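Local coordinates for protein collagen adhesin (Staphylococcus aureus, PDB 2F68) that binds collagen as a surface adhesin of the bacterium, probably by closing its extracellular domains around the ligand, at residues I27-K32 / V112-N116; D41-Q47 / V98-V104. Residues are numbered along the deposited sequence.

Contact 1 (I27-K32 / V112-N116)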
ATOM      1  N   ILE A  27      16.283   0.273   2.731  1.00 26.48           N
ATOM      2  CA  ILE A  27      15.156   0.766   1.931  1.00 24.51           C
ATOM      3  C   ILE A  27      15.018   2.288   1.993  1.00 25.15           C
ATOM      4  O   ILE A  27      15.531   2.931   2.911  1.00 25.36           O
ATOM      5  CB  ILE A  27      13.808   0.102   2.346  1.00 25.11           C
ATOM      6  CG1 ILE A  27      13.589   0.203   3.863  1.00 23.05           C
ATOM      7  CG2 ILE A  27      13.750  -1.349   1.865  1.00 23.99           C
ATOM      8  CD1 ILE A  27      12.157  -0.047   4.308  1.00 23.07           C
ATOM      9  N   GLU A  28      14.326   2.852   1.005  1.00 25.32           N
ATOM     10  CA  GLU A  28      14.045   4.287   0.960  1.00 27.35           C
ATOM     11  C   GLU A  28      12.789   4.615   1.772  1.00 27.55           C
ATOM     12  O   GLU A  28      12.117   3.709   2.274  1.00 26.92           O
ATOM     13  CB  GLU A  28      13.880   4.759  -0.492  1.00 27.41           C
ATOM     14  CG  GLU A  28      15.106   4.542  -1.385  1.00 31.97           C
ATOM     15  CD  GLU A  28      16.290   5.423  -1.012  1.00 38.07           C
ATOM     16  OE1 GLU A  28      16.081   6.606  -0.665  1.00 37.16           O
ATOM     17  OE2 GLU A  28      17.435   4.930  -1.077  1.00 40.37           O
ATOM     18  N   ASP A  29      12.484   5.906   1.901  1.00 28.32           N
ATOM     19  CA  ASP A  29      11.291   6.359   2.620  1.00 28.21           C
ATOM     20  C   ASP A  29      10.021   5.960   1.870  1.00 27.70           C
ATOM     21  O   ASP A  29       9.818   6.352   0.718  1.00 26.47           O
ATOM     22  CB  ASP A  29      11.332   7.876   2.840  1.00 29.21           C
ATOM     23  CG  ASP A  29      10.182   8.378   3.701  1.00 31.92           C
ATOM     24  OD1 ASP A  29       9.908   7.771   4.760  1.00 29.06           O
ATOM     25  OD2 ASP A  29       9.557   9.391   3.323  1.00 35.52           O
ATOM     26  N   GLY A  30       9.178   5.173   2.534  1.00 25.83           N
ATOM     27  CA  GLY A  30       7.964   4.638   1.921  1.00 25.40           C
ATOM     28  C   GLY A  30       8.234   3.405   1.077  1.00 24.88           C
ATOM     29  O   GLY A  30       7.415   3.031   0.234  1.00 23.66           O
ATOM     30  N   GLY A  31       9.384   2.775   1.307  1.00 25.46           N
ATOM     31  CA  GLY A  31       9.793   1.585   0.564  1.00 25.41           C
ATOM     32  C   GLY A  31       9.266   0.296   1.163  1.00 25.29           C
ATOM     33  O   GLY A  31       8.873   0.257   2.332  1.00 25.03           O
ATOM     34  N   LYS A  32       9.265  -0.762   0.355  1.00 25.16           N
ATOM     35  CA  LYS A  32       8.763  -2.069   0.775  1.00 26.70           C
ATOM     36  C   LYS A  32       9.900  -3.050   1.049  1.00 25.99           C
ATOM     37  O   LYS A  32      10.893  -3.085   0.317  1.00 24.39           O
ATOM     38  CB  LYS A  32       7.823  -2.652  -0.285  1.00 26.84           C
ATOM     39  CG  LYS A  32       6.523  -1.882  -0.475  1.00 29.63           C
ATOM     40  CD  LYS A  32       5.676  -2.506  -1.573  1.00 31.48           C
ATOM     41  CE  LYS A  32       4.406  -1.707  -1.814  1.00 37.90           C
ATOM     42  NZ  LYS A  32       3.567  -2.309  -2.886  1.00 38.43           N
ATOM     43  N   VAL A 112       6.341  -5.454   4.524  1.00 21.87           N
ATOM     44  CA  VAL A 112       6.066  -4.280   5.359  1.00 21.26           C
ATOM     45  C   VAL A 112       6.550  -2.989   4.689  1.00 22.45           C
ATOM     46  O   VAL A 112       7.366  -3.030   3.764  1.00 22.26           O
ATOM     47  CB  VAL A 112       6.691  -4.402   6.783  1.00 21.06           C
ATOM     48  CG1 VAL A 112       6.099  -5.582   7.548  1.00 19.05           C
ATOM     49  CG2 VAL A 112       8.212  -4.505   6.715  1.00 19.46           C
ATOM     50  N   GLN A 113       6.043  -1.852   5.162  1.00 21.93           N
ATOM     51  CA  GLN A 113       6.448  -0.542   4.650  1.00 23.14           C
ATOM     52  C   GLN A 113       7.241   0.232   5.701  1.00 22.60           C
ATOM     53  O   GLN A 113       6.817   0.344   6.853  1.00 22.75           O
ATOM     54  CB  GLN A 113       5.225   0.265   4.203  1.00 23.27           C
ATOM     55  CG  GLN A 113       5.557   1.503   3.371  1.00 25.41           C
ATOM     56  CD  GLN A 113       4.327   2.304   2.974  1.00 25.93           C
ATOM     57  OE1 GLN A 113       3.382   2.448   3.752  1.00 31.47           O
ATOM     58  NE2 GLN A 113       4.340   2.839   1.759  1.00 28.90           N
ATOM     59  N   GLY A 114       8.393   0.761   5.293  1.00 20.87           N
ATOM     60  CA  GLY A 114       9.262   1.524   6.186  1.00 22.65           C
ATOM     61  C   GLY A 114       9.186   3.019   5.946  1.00 24.48           C
ATOM     62  O   GLY A 114       9.239   3.476   4.803  1.00 23.40           O
ATOM     63  N   ARG A 115       9.067   3.778   7.033  1.00 23.96           N
ATOM     64  CA  ARG A 115       8.949   5.233   6.965  1.00 25.39           C
ATOM     65  C   ARG A 115       9.947   5.935   7.879  1.00 26.47           C
ATOM     66  O   ARG A 115      10.175   5.504   9.011  1.00 24.68           O
ATOM     67  CB  ARG A 115       7.525   5.669   7.331  1.00 26.55           C
ATOM     68  CG  ARG A 115       6.497   5.541   6.208  1.00 28.51           C
ATOM     69  CD  ARG A 115       6.563   6.710   5.220  1.00 37.60           C
ATOM     70  NE  ARG A 115       6.562   8.014   5.886  1.00 42.26           N
ATOM     71  CZ  ARG A 115       5.472   8.674   6.274  1.00 42.74           C
ATOM     72  NH1 ARG A 115       4.263   8.162   6.073  1.00 42.23           N
ATOM     73  NH2 ARG A 115       5.592   9.852   6.870  1.00 40.66           N
ATOM     74  N   ASN A 116      10.539   7.016   7.375  1.00 26.97           N
ATOM     75  CA  ASN A 116      11.391   7.886   8.178  1.00 29.13           C
ATOM     76  C   ASN A 116      10.605   9.137   8.573  1.00 30.40           C
ATOM     77  O   ASN A 116      10.454  10.067   7.776  1.00 30.65           O
ATOM     78  CB  ASN A 116      12.669   8.253   7.412  1.00 30.31           C
ATOM     79  CG  ASN A 116      13.795   8.722   8.327  1.00 32.61           C
ATOM     80  OD1 ASN A 116      13.583   9.508   9.251  1.00 35.98           O
ATOM     81  ND2 ASN A 116      15.004   8.243   8.060  1.00 30.54           N
TER
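I27 ends one strand of a hairpin, and its CD1 rests 3.8 Å from G114 CA. A CB on G114 would collide with that methyl, so the absence of a side chain there gives the isoleucine its place against the strand. From E28 to G31 the chain makes a type II turn, closed by G31 N donating to E28 O at 3.0 Å. D29 turns its carboxylate to the opposing strand: OD1 accepts a nearly straight hydrogen bond from N116 N (2.8 Å) and forms a longer salt bridge to R115 NE (3.5 Å). G30 follows with a positive phi of 82°, a conformation favoured by glycine. Its N donates to G114 O at 2.8 Å, while its O receives a weak hydrogen bond of 3.4 Å from Q113 NE2. G31 O then accepts from G114 N at 3.0 Å, so that G114 bonds both glycines. Two residues thus face one, a G1 bulge joined to its type II turn. A CB on G31 would press into E28 O. Regular antiparallel pairing is in place by K32, a non-hydrogen-bonded partner of Q113, where K32 CA lies 3.4 Å from V112 O in a CA-H...O contact. The hairpin formed by strands 17-27 and 31-40 is in this way fastened to the end of strand 104-116. That strand is flanked by 62-75, through the backbone of Q113 with E65 and R115 with K63, while I27 pairs with strand 135-141 and packs on V139 and V141, and N116 ND2 bonds V141 O.

Contact 2 (D41-Q47 / V98-V104)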
ATOM      1  N   ASP A  41       9.384 -26.789  16.980  1.00 21.49           N
ATOM      2  CA  ASP A  41       9.014 -27.243  18.323  1.00 22.51           C
ATOM      3  C   ASP A  41      10.154 -27.962  19.060  1.00 22.80           C
ATOM      4  O   ASP A  41       9.916 -28.872  19.862  1.00 21.97           O
ATOM      5  CB  ASP A  41       7.730 -28.097  18.286  1.00 21.11           C
ATOM      6  CG  ASP A  41       7.895 -29.407  17.517  1.00 21.71           C
ATOM      7  OD1 ASP A  41       6.880 -30.113  17.345  1.00 20.51           O
ATOM      8  OD2 ASP A  41       9.019 -29.741  17.091  1.00 21.97           O
ATOM      9  N   LYS A  42      11.386 -27.537  18.786  1.00 23.86           N
ATOM     10  CA  LYS A  42      12.579 -28.124  19.399  1.00 24.67           C
ATOM     11  C   LYS A  42      12.655 -27.832  20.900  1.00 23.64           C
ATOM     12  O   LYS A  42      12.966 -28.721  21.696  1.00 22.79           O
ATOM     13  CB  LYS A  42      13.845 -27.623  18.693  1.00 25.15           C
ATOM     14  CG  LYS A  42      15.134 -28.297  19.148  1.00 26.52           C
ATOM     15  CD  LYS A  42      16.356 -27.599  18.577  1.00 25.08           C
ATOM     16  CE  LYS A  42      17.635 -28.143  19.191  1.00 29.34           C
ATOM     17  NZ  LYS A  42      18.845 -27.465  18.649  1.00 29.76           N
ATOM     18  N   ASN A  43      12.365 -26.587  21.275  1.00 23.03           N
ATOM     19  CA  ASN A  43      12.437 -26.155  22.670  1.00 24.11           C
ATOM     20  C   ASN A  43      11.144 -26.385  23.457  1.00 24.07           C
ATOM     21  O   ASN A  43      11.152 -26.359  24.691  1.00 23.32           O
ATOM     22  CB  ASN A  43      12.858 -24.684  22.756  1.00 24.68           C
ATOM     23  CG  ASN A  43      14.258 -24.438  22.208  1.00 30.60           C
ATOM     24  OD1 ASN A  43      15.158 -25.264  22.364  1.00 33.51           O
ATOM     25  ND2 ASN A  43      14.446 -23.288  21.569  1.00 29.14           N
ATOM     26  N   GLY A  44      10.042 -26.612  22.743  1.00 24.03           N
ATOM     27  CA  GLY A  44       8.745 -26.854  23.372  1.00 23.41           C
ATOM     28  C   GLY A  44       7.649 -27.196  22.382  1.00 24.59           C
ATOM     29  O   GLY A  44       7.576 -26.611  21.299  1.00 24.27           O
ATOM     30  N   LYS A  45       6.793 -28.144  22.764  1.00 24.04           N
ATOM     31  CA  LYS A  45       5.683 -28.597  21.925  1.00 24.58           C
ATOM     32  C   LYS A  45       4.646 -27.492  21.720  1.00 24.27           C
ATOM     33  O   LYS A  45       4.199 -26.861  22.682  1.00 24.90           O
ATOM     34  CB  LYS A  45       5.026 -29.841  22.537  1.00 24.35           C
ATOM     35  CG  LYS A  45       3.948 -30.484  21.672  1.00 26.96           C
ATOM     36  CD  LYS A  45       3.274 -31.643  22.394  1.00 26.86           C
ATOM     37  CE  LYS A  45       2.076 -32.172  21.614  1.00 28.87           C
ATOM     38  NZ  LYS A  45       2.467 -32.848  20.345  1.00 32.42           N
ATOM     39  N   ILE A  46       4.278 -27.266  20.461  1.00 24.26           N
ATOM     40  CA  ILE A  46       3.287 -26.253  20.101  1.00 24.46           C
ATOM     41  C   ILE A  46       1.879 -26.761  20.419  1.00 26.01           C
ATOM     42  O   ILE A  46       1.469 -27.827  19.951  1.00 24.14           O
ATOM     43  CB  ILE A  46       3.398 -25.842  18.608  1.00 24.92           C
ATOM     44  CG1 ILE A  46       4.823 -25.369  18.288  1.00 22.76           C
ATOM     45  CG2 ILE A  46       2.379 -24.753  18.267  1.00 26.54           C
ATOM     46  CD1 ILE A  46       5.171 -25.366  16.808  1.00 23.47           C
ATOM     47  N   GLN A  47       1.152 -25.986  21.222  1.00 26.87           N
ATOM     48  CA  GLN A  47      -0.175 -26.374  21.700  1.00 29.41           C
ATOM     49  C   GLN A  47      -1.285 -25.511  21.097  1.00 28.13           C
ATOM     50  O   GLN A  47      -1.017 -24.568  20.346  1.00 26.99           O
ATOM     51  CB  GLN A  47      -0.229 -26.303  23.230  1.00 27.82           C
ATOM     52  CG  GLN A  47       0.693 -27.287  23.944  1.00 33.36           C
ATOM     53  CD  GLN A  47       0.730 -27.081  25.449  1.00 33.74           C
ATOM     54  OE1 GLN A  47       1.796 -26.883  26.031  1.00 41.43           O
ATOM     55  NE2 GLN A  47      -0.437 -27.123  26.085  1.00 40.62           N
ATOM     56  N   VAL A  98      -3.013 -28.584  15.551  1.00 31.57           N
ATOM     57  CA  VAL A  98      -1.549 -28.608  15.608  1.00 32.19           C
ATOM     58  C   VAL A  98      -1.031 -29.596  16.667  1.00 33.10           C
ATOM     59  O   VAL A  98       0.145 -29.970  16.657  1.00 31.60           O
ATOM     60  CB  VAL A  98      -0.959 -27.179  15.821  1.00 32.03           C
ATOM     61  CG1 VAL A  98      -0.981 -26.776  17.296  1.00 32.18           C
ATOM     62  CG2 VAL A  98       0.454 -27.083  15.254  1.00 32.97           C
ATOM     63  N   GLU A  99      -1.921 -30.019  17.564  1.00 33.89           N
ATOM     64  CA  GLU A  99      -1.566 -30.924  18.661  1.00 35.44           C
ATOM     65  C   GLU A  99      -1.352 -32.368  18.204  1.00 34.75           C
ATOM     66  O   GLU A  99      -0.673 -33.142  18.884  1.00 35.33           O
ATOM     67  CB  GLU A  99      -2.620 -30.868  19.771  1.00 35.12           C
ATOM     68  CG  GLU A  99      -2.632 -29.560  20.559  1.00 37.57           C
ATOM     69  CD  GLU A  99      -3.598 -29.571  21.735  1.00 38.95           C
ATOM     70  OE1 GLU A  99      -4.538 -30.395  21.744  1.00 42.23           O
ATOM     71  OE2 GLU A  99      -3.416 -28.745  22.654  1.00 38.83           O
ATOM     72  N   LYS A 100      -1.928 -32.725  17.057  1.00 34.39           N
ATOM     73  CA  LYS A 100      -1.760 -34.062  16.485  1.00 34.42           C
ATOM     74  C   LYS A 100      -0.443 -34.200  15.713  1.00 32.93           C
ATOM     75  O   LYS A 100      -0.037 -35.309  15.358  1.00 32.20           O
ATOM     76  CB  LYS A 100      -2.955 -34.430  15.591  1.00 35.58           C
ATOM     77  CG  LYS A 100      -3.049 -33.649  14.283  1.00 38.96           C
ATOM     78  CD  LYS A 100      -4.215 -34.131  13.431  1.00 46.45           C
ATOM     79  CE  LYS A 100      -4.246 -33.437  12.076  1.00 47.51           C
ATOM     80  NZ  LYS A 100      -4.600 -31.992  12.175  1.00 47.01           N
ATOM     81  N   LEU A 101       0.216 -33.070  15.465  1.00 30.16           N
ATOM     82  CA  LEU A 101       1.453 -33.037  14.689  1.00 28.00           C
ATOM     83  C   LEU A 101       2.701 -33.053  15.568  1.00 27.15           C
ATOM     84  O   LEU A 101       2.766 -32.362  16.588  1.00 24.58           O
ATOM     85  CB  LEU A 101       1.481 -31.811  13.768  1.00 28.51           C
ATOM     86  CG  LEU A 101       0.441 -31.704  12.647  1.00 28.29           C
ATOM     87  CD1 LEU A 101       0.352 -30.271  12.153  1.00 31.95           C
ATOM     88  CD2 LEU A 101       0.751 -32.656  11.495  1.00 29.12           C
ATOM     89  N   SER A 102       3.683 -33.852  15.158  1.00 26.14           N
ATOM     90  CA  SER A 102       4.985 -33.913  15.817  1.00 26.91           C
ATOM     91  C   SER A 102       6.082 -33.476  14.848  1.00 25.79           C
ATOM     92  O   SER A 102       5.890 -33.521  13.629  1.00 25.07           O
ATOM     93  CB  SER A 102       5.261 -35.326  16.338  1.00 28.07           C
ATOM     94  OG  SER A 102       5.237 -36.276  15.286  1.00 30.86           O
ATOM     95  N   ASP A 103       7.225 -33.061  15.398  1.00 23.96           N
ATOM     96  CA  ASP A 103       8.351 -32.527  14.616  1.00 24.28           C
ATOM     97  C   ASP A 103       7.913 -31.324  13.773  1.00 22.65           C
ATOM     98  O   ASP A 103       8.202 -31.241  12.576  1.00 23.12           O
ATOM     99  CB  ASP A 103       8.987 -33.619  13.739  1.00 24.34           C
ATOM    100  CG  ASP A 103       9.371 -34.863  14.527  1.00 28.92           C
ATOM    101  OD1 ASP A 103       9.996 -34.730  15.602  1.00 28.32           O
ATOM    102  OD2 ASP A 103       9.054 -35.978  14.063  1.00 32.17           O
ATOM    103  N   VAL A 104       7.216 -30.394  14.423  1.00 21.93           N
ATOM    104  CA  VAL A 104       6.591 -29.257  13.749  1.00 20.23           C
ATOM    105  C   VAL A 104       7.595 -28.144  13.452  1.00 20.45           C
ATOM    106  O   VAL A 104       8.339 -27.713  14.335  1.00 20.21           O
ATOM    107  CB  VAL A 104       5.398 -28.689  14.570  1.00 19.34           C
ATOM    108  CG1 VAL A 104       4.636 -27.639  13.770  1.00 19.75           C
ATOM    109  CG2 VAL A 104       4.452 -29.806  14.995  1.00 20.84           C
TER
HETATM  110  O   HOH W   1       7.738 -33.224  18.344  1.00 32.01           O
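The backbone and side chain of D41 both engage V104: D41 N donates to V104 O at 3.0 Å, and V104 N donates to D41 OD1, also at 3.0 Å. The carboxylate therefore takes the place that a backbone carbonyl would have in a regular strand pair. A water extends this link, accepting from D103 N at 3.0 Å and giving a weak bond to D41 OD1 at 3.4 Å. Farther along, the side chain of K45, extended as far as CE and bent at its end, reaches across to the other loop, where NZ makes a weak hydrogen bond of 3.5 Å to E99 O. S102, next to the corner at D103, bonds T307 of strand 300-307 through both its OG and its backbone. Beneath these polar links I46 points inward and fills the space between two valines, with CD1 3.8 Å from V104 CG1 and CG2 4.0 Å from V98 CG1. Q47 CB touches E99 OE2 at 4.1 Å, an oxygen that also accepts from N48 N. The arrangement is that of two connecting loops meeting at one end of an Ig-like beta sandwich, with polar bonds outside and aliphatic side chains closing the end of the core.

Contacts 1 and 2 hold the two ends of the same antiparallel pair, strands 31-40 and 104-116, with centres about 35 Å apart and nearest atoms about 22 Å apart. Contact 2 is nested within the chain closed by contact 1, and both belong to the Ig-like domain. Each is partly buried, but the centre of contact 1 lies about 11 Å from the centre of the chain, that of contact 2 about 35 Å. In both, an aspartate carboxylate takes a backbone NH of strand 104-116. Contact 1 adds backbone bonds at a glycine bulge and a salt bridge; contact 2, without regular strand pairing, adds a water and aliphatic packing beside strand 300-307.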